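Local coordinates for prophage MuSo2, 43 kDa tail protein (Shewanella oneidensis, PDB 3CDD), which probably serves as a trimeric, barrel-rich structural component of the tail baseplate encoded by a Mu-like prophage, at residues S27-S32 with D342-P347; L162-G167 with G269-Q274. All blocks are in the same frame, centred on the assembly; numbering follows the deposited sequence.

Contact 1: residues S27-S32 with D342-P347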
# COMPACT_ATOMS: atom_id res chain seq x y z
N SER A 27 17.96 14.94 -3.75
CA SER A 27 16.84 15.06 -4.67
C SER A 27 16.26 16.45 -4.77
O SER A 27 16.20 17.17 -3.78
CB SER A 27 15.72 14.12 -4.26
OG SER A 27 14.65 14.25 -5.16
N LEU A 28 15.82 16.84 -5.96
CA LEU A 28 15.11 18.11 -6.15
C LEU A 28 13.61 17.99 -5.90
O LEU A 28 12.91 19.00 -5.82
CB LEU A 28 15.30 18.62 -7.58
CG LEU A 28 16.51 19.44 -8.03
CD1 LEU A 28 16.31 19.79 -9.51
CD2 LEU A 28 16.70 20.72 -7.20
N GLU A 29 13.09 16.77 -5.79
CA GLU A 29 11.64 16.58 -5.70
C GLU A 29 11.18 15.99 -4.36
O GLU A 29 10.00 15.67 -4.19
CB GLU A 29 11.15 15.69 -6.84
CG GLU A 29 11.40 16.26 -8.24
CD GLU A 29 10.79 15.41 -9.35
OE1 GLU A 29 10.01 14.47 -9.02
OE2 GLU A 29 11.07 15.68 -10.56
N ALA A 30 12.09 15.82 -3.43
CA ALA A 30 11.75 15.25 -2.15
C ALA A 30 12.61 15.93 -1.09
O ALA A 30 13.80 15.57 -0.93
CB ALA A 30 11.99 13.74 -2.18
N MSE A 31 12.02 16.91 -0.40
CA MSE A 31 12.75 17.75 0.57
C MSE A 31 13.48 16.91 1.61
O MSE A 31 12.86 16.07 2.25
CB MSE A 31 11.83 18.75 1.27
CG MSE A 31 12.57 19.75 2.25
SE MSE A 31 13.99 20.82 1.44
CE MSE A 31 12.85 21.75 0.18
N SER A 32 14.80 17.12 1.73
CA SER A 32 15.66 16.55 2.77
C SER A 32 16.37 15.22 2.43
O SER A 32 17.23 14.75 3.19
CB SER A 32 14.97 16.51 4.15
OG SER A 32 14.22 15.32 4.38
N ASP A 342 12.88 21.56 -18.68
CA ASP A 342 11.74 22.46 -18.50
C ASP A 342 10.55 21.71 -17.92
O ASP A 342 9.41 22.17 -17.99
CB ASP A 342 11.37 23.17 -19.81
CG ASP A 342 10.74 22.23 -20.84
OD1 ASP A 342 11.03 21.01 -20.83
OD2 ASP A 342 9.95 22.74 -21.68
N ALA A 343 10.83 20.53 -17.36
CA ALA A 343 9.82 19.71 -16.70
C ALA A 343 9.60 20.21 -15.29
O ALA A 343 8.53 20.00 -14.72
CB ALA A 343 10.23 18.23 -16.68
N MSE A 344 10.62 20.86 -14.75
CA MSE A 344 10.55 21.47 -13.43
C MSE A 344 10.62 23.00 -13.52
O MSE A 344 11.30 23.64 -12.71
CB MSE A 344 11.69 20.96 -12.55
CG MSE A 344 11.73 19.46 -12.38
SE MSE A 344 12.77 19.03 -10.83
CE MSE A 344 11.68 19.85 -9.44
N ASP A 345 9.95 23.57 -14.51
CA ASP A 345 9.89 25.02 -14.65
C ASP A 345 8.44 25.44 -14.82
O ASP A 345 7.78 25.08 -15.80
CB ASP A 345 10.76 25.50 -15.83
N ILE A 346 7.95 26.17 -13.82
CA ILE A 346 6.57 26.68 -13.84
C ILE A 346 6.56 28.23 -13.74
O ILE A 346 7.62 28.86 -13.80
CB ILE A 346 5.69 26.02 -12.74
CG1 ILE A 346 6.17 24.59 -12.45
CG2 ILE A 346 4.22 26.00 -13.17
CD1 ILE A 346 6.42 24.32 -11.00
N PRO A 347 5.36 28.81 -13.61
CA PRO A 347 5.18 30.26 -13.68
C PRO A 347 4.71 30.91 -12.37
O PRO A 347 5.42 31.72 -11.77
CB PRO A 347 4.23 30.62 -14.84
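Leu28, Glu29 and Met344 all carry CG beside the backbone N; in Met344, present as selenomethionine, this first torsion (chi1 -57°) and a nearly extended second one (chi2 -161°) send SE out from the C-terminal loop to two successive residues of the other loop. A bend at chi3 (64°) then sets the methyl CE beside CG of Glu29. Leu28 supplies the apolar partner: its CD1 lies 3.9 Å from SE of Met344. Glu29 offers its extended flank, with CG 3.8 Å from CE of Met344, while the carboxylate oxygen OE2 comes within 3.8 Å of SE of Met344, a van der Waals distance. The selenoether is apolar and polarisable, which suits it to packing on leucine and on the aliphatic part of Glu29.

Leu28 is buried, and it also touches Ile301, Asn302 and Leu319, whereas Glu29 can keep its charged end in solvent. Ser27 OG, one carbon from the main chain, is short enough to fold back and accept the N-H of Glu29, with 3.0 Å between Glu29 N and Ser27 OG. The bond defines an ST turn, placed where strand 21-27 enters the loop leading to its antiparallel neighbour 34-42, and Met344, in the loop following strand 331-339, packs against that hairpin connection.

Contact 2: residues L162-G167 with G269-Q274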
# COMPACT_ATOMS: atom_id res chain seq x y z
N LEU A 162 4.00 29.13 -1.33
CA LEU A 162 4.53 30.43 -1.77
C LEU A 162 5.43 30.30 -3.01
O LEU A 162 5.26 31.05 -3.98
CB LEU A 162 5.29 31.11 -0.62
CG LEU A 162 4.52 31.41 0.68
CD1 LEU A 162 5.46 32.06 1.70
CD2 LEU A 162 3.30 32.28 0.47
N ALA A 163 6.37 29.35 -2.96
CA ALA A 163 7.28 29.07 -4.07
C ALA A 163 6.53 28.89 -5.39
O ALA A 163 6.96 29.36 -6.45
CB ALA A 163 8.13 27.83 -3.77
N LYS A 164 5.39 28.22 -5.30
CA LYS A 164 4.61 27.83 -6.47
C LYS A 164 3.96 29.07 -7.11
O LYS A 164 3.72 29.10 -8.31
CB LYS A 164 3.54 26.83 -6.03
CG LYS A 164 3.31 25.69 -6.98
CD LYS A 164 2.09 24.86 -6.55
CE LYS A 164 1.03 24.82 -7.67
NZ LYS A 164 -0.07 23.82 -7.43
N GLN A 165 3.67 30.08 -6.30
CA GLN A 165 3.10 31.34 -6.77
C GLN A 165 4.17 32.30 -7.29
O GLN A 165 3.85 33.41 -7.72
CB GLN A 165 2.30 32.02 -5.64
CG GLN A 165 1.11 31.21 -5.12
CD GLN A 165 0.53 31.77 -3.83
OE1 GLN A 165 0.61 31.14 -2.78
NE2 GLN A 165 -0.05 32.95 -3.91
N ARG A 166 5.44 31.89 -7.22
CA ARG A 166 6.56 32.71 -7.71
C ARG A 166 7.41 31.99 -8.76
O ARG A 166 8.44 32.51 -9.20
CB ARG A 166 7.45 33.18 -6.55
CG ARG A 166 6.85 34.31 -5.67
CD ARG A 166 6.41 35.54 -6.48
NE ARG A 166 5.72 36.54 -5.65
CZ ARG A 166 4.40 36.68 -5.55
NH1 ARG A 166 3.58 35.87 -6.21
NH2 ARG A 166 3.89 37.63 -4.77
N GLY A 167 6.97 30.80 -9.15
CA GLY A 167 7.67 29.95 -10.14
C GLY A 167 9.09 29.59 -9.77
O GLY A 167 9.97 29.53 -10.63
N GLY A 269 -3.92 24.71 -15.86
CA GLY A 269 -3.92 23.71 -16.92
C GLY A 269 -2.51 23.43 -17.42
O GLY A 269 -2.15 22.28 -17.65
N GLN A 270 -1.72 24.49 -17.60
CA GLN A 270 -0.33 24.38 -18.04
C GLN A 270 0.51 23.62 -17.01
O GLN A 270 1.33 22.78 -17.38
CB GLN A 270 0.28 25.76 -18.28
CG GLN A 270 -0.11 26.40 -19.60
CD GLN A 270 0.16 27.89 -19.63
OE1 GLN A 270 1.09 28.38 -18.97
NE2 GLN A 270 -0.64 28.62 -20.39
N TRP A 271 0.29 23.93 -15.73
CA TRP A 271 0.90 23.20 -14.62
C TRP A 271 0.50 21.72 -14.66
O TRP A 271 1.31 20.85 -14.32
CB TRP A 271 0.49 23.83 -13.27
CG TRP A 271 0.65 22.90 -12.09
CD1 TRP A 271 -0.17 21.85 -11.75
CD2 TRP A 271 1.69 22.92 -11.11
NE1 TRP A 271 0.30 21.23 -10.62
CE2 TRP A 271 1.44 21.86 -10.20
CE3 TRP A 271 2.82 23.73 -10.90
CZ2 TRP A 271 2.27 21.59 -9.11
CZ3 TRP A 271 3.65 23.47 -9.80
CH2 TRP A 271 3.37 22.40 -8.92
N GLU A 272 -0.73 21.46 -15.08
CA GLU A 272 -1.27 20.12 -15.12
C GLU A 272 -0.62 19.28 -16.21
O GLU A 272 -0.25 18.12 -15.98
CB GLU A 272 -2.78 20.16 -15.31
CG GLU A 272 -3.50 19.11 -14.48
CD GLU A 272 -3.53 19.46 -13.01
OE1 GLU A 272 -4.20 20.45 -12.64
OE2 GLU A 272 -2.88 18.74 -12.22
N ARG A 273 -0.48 19.88 -17.40
CA ARG A 273 0.23 19.27 -18.54
C ARG A 273 1.69 19.00 -18.16
O ARG A 273 2.22 17.92 -18.41
CB ARG A 273 0.16 20.16 -19.78
CG ARG A 273 0.92 19.62 -20.99
CD ARG A 273 0.92 20.59 -22.16
NE ARG A 273 1.55 21.86 -21.81
CZ ARG A 273 1.31 23.01 -22.43
NH1 ARG A 273 0.46 23.07 -23.45
NH2 ARG A 273 1.92 24.12 -22.03
N GLN A 274 2.31 19.98 -17.52
CA GLN A 274 3.70 19.87 -17.12
C GLN A 274 3.93 18.78 -16.07
O GLN A 274 4.95 18.09 -16.11
CB GLN A 274 4.24 21.23 -16.65
CG GLN A 274 5.47 21.67 -17.42
CD GLN A 274 5.52 21.14 -18.87
OE1 GLN A 274 6.58 20.68 -19.34
NE2 GLN A 274 4.39 21.20 -19.58
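Lys164 lies over one face of the Trp271 indole, the two side chains crossing at about a right angle. Its CE sits almost directly above the six-membered ring, 3.5 Å from the centroid and only 9° off the normal, so that the methylene makes a CH-pi contact. One atom further out, NZ remains over the same face, 3.8 Å from that centroid and 20° off the normal, which is cation-pi geometry. The aliphatic chain arrives over the CZ3-CH2 side, where CG of Lys164 is 3.6 Å from CZ3 of Trp271. The ammonium is carried onward until NZ of Lys164 is 3.6 Å from CZ2 of Trp271. A bend at chi3 lets the chain follow the ring in this way.

Trp271 projects its ring from the middle of helix 262-278 with CG anti to the backbone N (chi1 160°), toward Lys164 in segment 162-167. Lysine suits the position because the methylenes CG, CD and CE lie along the ring while the charged tip stays near water; tryptophan suits its own because the ring is broad and electron-rich. Just beyond Lys164 the chain is anchored separately: Arg166 NH1 donates to Gln165 O at 2.9 Å, and the same guanidinium bonds to the carbonyls of Glu142 and Pro143 and makes a cation-pi contact with Phe144.

Between segments 162-167 and 269-274 the contact is one lysine and one indole. Dispersion along the methylenes and attraction between the ammonium and the pi cloud add together, probably letting the charge rest on an indole at the surface without an acidic partner in the other segment.

Both segments of contact 2 come between those of contact 1 in sequence, and the centres of the two contacts lie about 11 Å apart. Segment 342-347 joins them: while Met344 faces the 27-32 loop, Ile346 turns to helix 262-278 and comes close to CZ3 of Trp271, on the side of the ring opposite Lys164. The modelled separation of Ile346 CD1 from Trp271 CZ3, 3.1 Å, is too short to be taken literally, so that detail is doubtful. Farther along the helix, Gln274 packs beside Asp342. The C-terminal loop therefore runs between the 21-27/34-42 hairpin and the helix that meets Lys164, and neither contact involves another subunit of the trimer.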